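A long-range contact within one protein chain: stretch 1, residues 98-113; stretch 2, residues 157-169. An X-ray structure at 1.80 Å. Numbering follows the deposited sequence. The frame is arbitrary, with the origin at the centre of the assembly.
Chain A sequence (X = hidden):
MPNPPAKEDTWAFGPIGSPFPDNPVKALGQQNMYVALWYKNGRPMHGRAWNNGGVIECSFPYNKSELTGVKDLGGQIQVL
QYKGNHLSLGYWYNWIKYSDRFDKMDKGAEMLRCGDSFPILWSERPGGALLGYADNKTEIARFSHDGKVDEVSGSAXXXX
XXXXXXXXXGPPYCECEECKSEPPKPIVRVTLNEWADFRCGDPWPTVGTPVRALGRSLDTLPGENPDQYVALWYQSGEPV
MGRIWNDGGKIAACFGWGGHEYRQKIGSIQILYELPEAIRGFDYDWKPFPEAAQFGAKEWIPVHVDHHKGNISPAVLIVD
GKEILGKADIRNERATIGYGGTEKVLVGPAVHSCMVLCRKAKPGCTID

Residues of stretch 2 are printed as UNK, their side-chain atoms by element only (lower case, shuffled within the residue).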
# COMPACT_ATOMS: atom_id res chain seq x y z
N TYR A 98 -16.87 9.60 10.02
CA TYR A 98 -16.82 10.86 10.73
C TYR A 98 -18.13 11.02 11.54
O TYR A 98 -18.11 11.49 12.67
CB TYR A 98 -16.65 11.96 9.71
CG TYR A 98 -16.62 13.33 10.27
CD1 TYR A 98 -15.48 13.81 10.92
CD2 TYR A 98 -17.73 14.15 10.18
CE1 TYR A 98 -15.45 15.10 11.46
CE2 TYR A 98 -17.71 15.45 10.70
CZ TYR A 98 -16.58 15.92 11.34
OH TYR A 98 -16.55 17.23 11.82
N SER A 99 -19.25 10.57 10.98
CA SER A 99 -20.53 10.71 11.66
C SER A 99 -20.61 9.88 12.94
O SER A 99 -21.44 10.18 13.80
CB SER A 99 -21.71 10.38 10.73
OG SER A 99 -21.63 9.03 10.29
N ASP A 100 -19.76 8.86 13.07
CA ASP A 100 -19.77 7.96 14.22
C ASP A 100 -18.83 8.35 15.34
O ASP A 100 -18.66 7.57 16.31
CB ASP A 100 -19.43 6.52 13.78
CG ASP A 100 -20.56 5.86 13.01
OD1 ASP A 100 -21.73 6.29 13.21
OD2 ASP A 100 -20.35 4.91 12.19
N ARG A 101 -18.19 9.53 15.25
CA ARG A 101 -17.12 9.86 16.19
C ARG A 101 -17.63 10.00 17.63
O ARG A 101 -16.96 9.57 18.57
CB ARG A 101 -16.36 11.11 15.74
CG ARG A 101 -17.19 12.39 15.64
CD ARG A 101 -16.49 13.49 14.81
NE ARG A 101 -17.19 14.77 14.82
CZ ARG A 101 -18.35 15.03 14.20
NH1 ARG A 101 -18.99 14.10 13.50
NH2 ARG A 101 -18.88 16.23 14.28
N PHE A 102 -18.83 10.55 17.81
CA PHE A 102 -19.37 10.78 19.17
C PHE A 102 -19.69 9.46 19.85
O PHE A 102 -19.27 9.26 20.97
CB PHE A 102 -20.59 11.72 19.15
CG PHE A 102 -20.28 13.10 18.58
CD1 PHE A 102 -20.95 13.57 17.45
CD2 PHE A 102 -19.28 13.88 19.14
CE1 PHE A 102 -20.65 14.83 16.92
CE2 PHE A 102 -18.97 15.14 18.61
CZ PHE A 102 -19.65 15.61 17.50
N ASP A 103 -20.35 8.55 19.15
CA ASP A 103 -20.62 7.21 19.68
C ASP A 103 -19.34 6.47 20.05
O ASP A 103 -19.22 5.83 21.10
CB ASP A 103 -21.41 6.41 18.65
CG ASP A 103 -22.77 6.99 18.40
OD1 ASP A 103 -23.16 7.96 19.13
OD2 ASP A 103 -23.54 6.56 17.52
N LYS A 104 -18.35 6.61 19.19
CA LYS A 104 -17.09 5.96 19.38
C LYS A 104 -16.34 6.55 20.57
O LYS A 104 -15.78 5.83 21.38
CB LYS A 104 -16.29 6.09 18.10
CG LYS A 104 -15.32 5.03 17.91
CD LYS A 104 -15.93 3.64 17.56
CE LYS A 104 -14.80 2.67 17.67
NZ LYS A 104 -15.15 1.25 17.85
N MSE A 105 -16.37 7.85 20.71
CA MSE A 105 -15.73 8.47 21.87
C MSE A 105 -16.41 8.07 23.18
O MSE A 105 -15.74 7.83 24.18
CB MSE A 105 -15.71 9.99 21.70
CG MSE A 105 -14.67 10.42 20.72
SE MSE A 105 -14.64 12.42 20.68
CE MSE A 105 -16.09 12.71 19.50
N ASP A 106 -17.73 7.96 23.14
CA ASP A 106 -18.50 7.55 24.31
C ASP A 106 -18.29 6.08 24.73
O ASP A 106 -18.60 5.73 25.86
CB ASP A 106 -20.00 7.78 24.05
CG ASP A 106 -20.38 9.26 23.97
OD1 ASP A 106 -19.56 10.16 24.35
OD2 ASP A 106 -21.47 9.61 23.51
N LYS A 107 -17.77 5.26 23.82
CA LYS A 107 -17.43 3.87 24.10
C LYS A 107 -15.97 3.77 24.49
O LYS A 107 -15.44 2.69 24.74
CB LYS A 107 -17.72 2.97 22.90
CG LYS A 107 -19.19 2.60 22.73
CD LYS A 107 -19.41 1.81 21.43
CE LYS A 107 -20.86 1.79 20.99
NZ LYS A 107 -20.96 1.26 19.58
N GLY A 108 -15.30 4.92 24.54
CA GLY A 108 -13.95 4.96 25.07
C GLY A 108 -12.83 5.09 24.09
O GLY A 108 -11.67 5.05 24.48
N ALA A 109 -13.12 5.26 22.81
CA ALA A 109 -12.05 5.51 21.85
C ALA A 109 -11.53 6.97 21.97
O ALA A 109 -12.27 7.85 22.40
CB ALA A 109 -12.56 5.26 20.45
N GLU A 110 -10.26 7.19 21.67
CA GLU A 110 -9.66 8.55 21.53
C GLU A 110 -9.43 8.86 20.07
O GLU A 110 -8.86 8.03 19.38
CB GLU A 110 -8.26 8.61 22.13
CG GLU A 110 -8.21 8.50 23.63
CD GLU A 110 -6.80 8.43 24.18
OE1 GLU A 110 -5.84 8.26 23.42
OE2 GLU A 110 -6.68 8.50 25.42
N MSE A 111 -9.80 10.03 19.60
CA MSE A 111 -9.64 10.38 18.19
C MSE A 111 -8.22 10.78 17.98
O MSE A 111 -7.64 11.53 18.78
CB MSE A 111 -10.57 11.51 17.77
CG MSE A 111 -12.04 11.26 17.84
SE MSE A 111 -12.67 9.60 16.90
CE MSE A 111 -12.69 8.38 18.42
N LEU A 112 -7.62 10.28 16.91
CA LEU A 112 -6.31 10.73 16.58
C LEU A 112 -6.38 12.21 16.21
O LEU A 112 -7.24 12.65 15.45
CB LEU A 112 -5.74 9.94 15.45
CG LEU A 112 -4.42 10.44 14.86
CD1 LEU A 112 -3.32 10.01 15.78
CD2 LEU A 112 -4.17 9.89 13.45
N ARG A 113 -5.46 12.98 16.79
CA ARG A 113 -5.39 14.41 16.48
C ARG A 113 -4.02 14.96 16.81
O ARG A 113 -3.28 14.37 17.62
CB ARG A 113 -6.44 15.18 17.25
CG ARG A 113 -6.20 15.15 18.74
CD ARG A 113 -7.36 15.71 19.52
NE ARG A 113 -7.51 17.14 19.26
CZ ARG A 113 -8.51 17.87 19.71
NH1 ARG A 113 -9.46 17.30 20.43
NH2 ARG A 113 -8.58 19.17 19.43
N UNK A 157 -19.21 15.58 4.86
CA UNK A 157 -18.21 14.88 5.68
C UNK A 157 -18.66 13.53 6.26
O UNK A 157 -17.83 12.76 6.69
c UNK A 157 -17.31 17.16 6.45
c UNK A 157 -17.81 15.78 6.87
c UNK A 157 -16.20 17.06 5.40
c UNK A 157 -16.79 17.86 7.71
N UNK A 158 -19.97 13.26 6.28
CA UNK A 158 -20.55 12.20 7.13
C UNK A 158 -19.92 10.82 6.99
O UNK A 158 -19.68 10.12 7.98
c UNK A 158 -22.07 12.12 6.88
N UNK A 159 -19.66 10.43 5.76
CA UNK A 159 -19.13 9.10 5.44
C UNK A 159 -17.63 9.09 5.20
O UNK A 159 -17.05 8.04 4.91
c UNK A 159 -21.34 8.50 4.34
o UNK A 159 -22.06 8.80 3.36
n UNK A 159 -21.83 8.16 5.51
c UNK A 159 -19.82 8.54 4.21
N UNK A 160 -16.97 10.24 5.31
CA UNK A 160 -15.50 10.26 5.25
C UNK A 160 -14.97 9.56 6.50
O UNK A 160 -15.67 9.44 7.51
c UNK A 160 -15.64 14.72 2.15
c UNK A 160 -15.00 11.71 5.16
se UNK A 160 -14.53 14.03 3.61
c UNK A 160 -15.48 12.37 3.94
N UNK A 161 -13.74 9.09 6.45
CA UNK A 161 -13.17 8.27 7.49
C UNK A 161 -12.08 9.04 8.27
O UNK A 161 -11.25 9.70 7.68
c UNK A 161 -12.57 7.01 6.88
c UNK A 161 -14.69 5.77 6.73
c UNK A 161 -13.48 6.20 5.97
c UNK A 161 -12.70 5.00 5.44
N UNK A 162 -12.08 8.87 9.58
CA UNK A 162 -11.06 9.39 10.50
C UNK A 162 -10.53 8.25 11.35
O UNK A 162 -11.16 7.16 11.40
c UNK A 162 -13.25 11.02 13.35
c UNK A 162 -12.79 10.04 12.25
c UNK A 162 -12.14 11.60 10.46
c UNK A 162 -11.64 10.53 11.36
N UNK A 163 -9.36 8.45 11.95
CA UNK A 163 -8.71 7.42 12.76
C UNK A 163 -9.09 7.54 14.24
O UNK A 163 -8.94 8.62 14.85
c UNK A 163 -5.32 7.61 10.89
c UNK A 163 -6.76 7.22 11.19
c UNK A 163 -6.51 6.57 13.57
c UNK A 163 -7.19 7.51 12.63
N UNK A 164 -9.55 6.42 14.81
CA UNK A 164 -9.73 6.28 16.28
C UNK A 164 -8.63 5.41 16.85
O UNK A 164 -8.20 4.42 16.23
c UNK A 164 -11.11 5.66 16.59
N UNK A 165 -8.10 5.81 18.00
CA UNK A 165 -7.28 4.95 18.82
C UNK A 165 -8.20 4.08 19.70
O UNK A 165 -9.01 4.61 20.48
n UNK A 165 -2.96 6.76 22.79
c UNK A 165 -5.31 6.63 19.02
c UNK A 165 -4.86 7.88 19.82
c UNK A 165 -3.23 7.06 21.50
c UNK A 165 -6.34 5.79 19.72
n UNK A 165 -2.28 6.88 20.59
n UNK A 165 -4.41 7.52 21.18
N UNK A 166 -8.06 2.77 19.56
CA UNK A 166 -8.81 1.81 20.34
C UNK A 166 -7.91 1.37 21.47
O UNK A 166 -6.83 0.84 21.25
o UNK A 166 -12.28 1.20 17.63
c UNK A 166 -9.19 0.59 19.49
c UNK A 166 -11.53 0.92 18.58
o UNK A 166 -11.96 0.67 19.73
c UNK A 166 -10.05 0.92 18.30
N UNK A 167 -8.40 1.58 22.69
CA UNK A 167 -7.60 1.41 23.89
C UNK A 167 -7.83 0.05 24.57
O UNK A 167 -7.09 -0.30 25.50
c UNK A 167 -6.16 3.93 23.71
c UNK A 167 -7.55 3.94 24.29
c UNK A 167 -7.89 2.55 24.87
c UNK A 167 -7.69 5.04 25.36
N UNK A 168 -8.79 -0.73 24.08
CA UNK A 168 -9.04 -2.09 24.61
C UNK A 168 -8.94 -3.18 23.53
O UNK A 168 -9.39 -3.01 22.38
n UNK A 168 -15.14 -0.27 25.12
c UNK A 168 -13.65 -0.11 24.80
c UNK A 168 -12.70 -1.08 25.57
c UNK A 168 -10.38 -2.17 25.37
c UNK A 168 -11.62 -1.66 24.63
N UNK A 169 -8.29 -4.27 23.90
CA UNK A 169 -8.11 -5.40 23.02
C UNK A 169 -7.16 -5.11 21.88
O UNK A 169 -6.30 -4.21 21.93
O HOH W 1 -11.00 2.47 23.35
O HOH W 2 -4.38 7.27 25.73
O HOH W 3 -9.35 11.37 14.21

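Position 157 carries four side-chain carbons, forked at the second. Its CB lies 3.7 Å from Tyr98 CD2. The fork at the second carbon makes it Leu157.

Position 158 has a single side-chain carbon. Its backbone O accepts a hydrogen bond from Ser99 N at 3.1 Å. One carbon means Ala158.

Position 159 has two carbons, the second carrying one oxygen and one nitrogen. This terminal amide on a short stem is Asn159. It makes no close contact with stretch 1.

Position 160 has two carbons, a selenium and a last carbon in an unbranched chain. Its backbone O accepts a hydrogen bond from Tyr98 N at 2.8 Å. The selenium identifies selenomethionine, Met160, which closes a type I turn begun at Leu157.

Position 161 has four carbons, forked at the second, and its CB points away from stretch 1. It is Leu161.

Position 162 has four carbons, forked at the first, with one arm two carbons long. It is Ile162. Its CG2 sits at the edge of the Tyr98 ring, 4.0 Å from Tyr98 CD1, and its CD1 is 3.9 Å from Met111 SE.

Position 163 has the same pattern of four carbons and is Ile163. Ile163 CD1 meets Leu112 CD2 at 3.6 Å, and Ile163 O accepts a hydrogen bond from Leu112 N at 3.0 Å.

Position 164 has one carbon, 3.6 Å from CE of Met111 when measured from its CB. It is Ala164.

Position 165 has three carbons, a nitrogen, then a carbon bearing two more nitrogens. This guanidinium is Arg165. Its NE forms a salt bridge with Glu110 OE1 at 2.8 Å.

Position 166 has three carbons, the third carrying two oxygens. It is Glu166, whose OE2 forms a salt bridge with Lys104 NZ at 2.9 Å.

Position 167 has four carbons, forked at the second. It is Leu167, with CD1 3.6 Å from Glu110 OE2.

Position 168 has four carbons in a row ending in nitrogen. It is Lys168, whose NZ donates to Lys107 O at 3.0 Å.

Position 169 has no side chain, and its phi is positive. It is Gly169.

The contact combines a short antiparallel bridge with apolar packing. Glu110 and Arg165 pair through both backbone bonds, Glu110 N to Arg165 O (3.1 Å) and Arg165 N to Glu110 O (2.7 Å). Their side chains share one face, so the salt bridge reinforces the pairing. Met111 and Ala164 share the other face. Water 1 links Gly108 O to Leu167 N beyond the bridge.

Stretch 2, residues 157-169: LANMLIIARELKG
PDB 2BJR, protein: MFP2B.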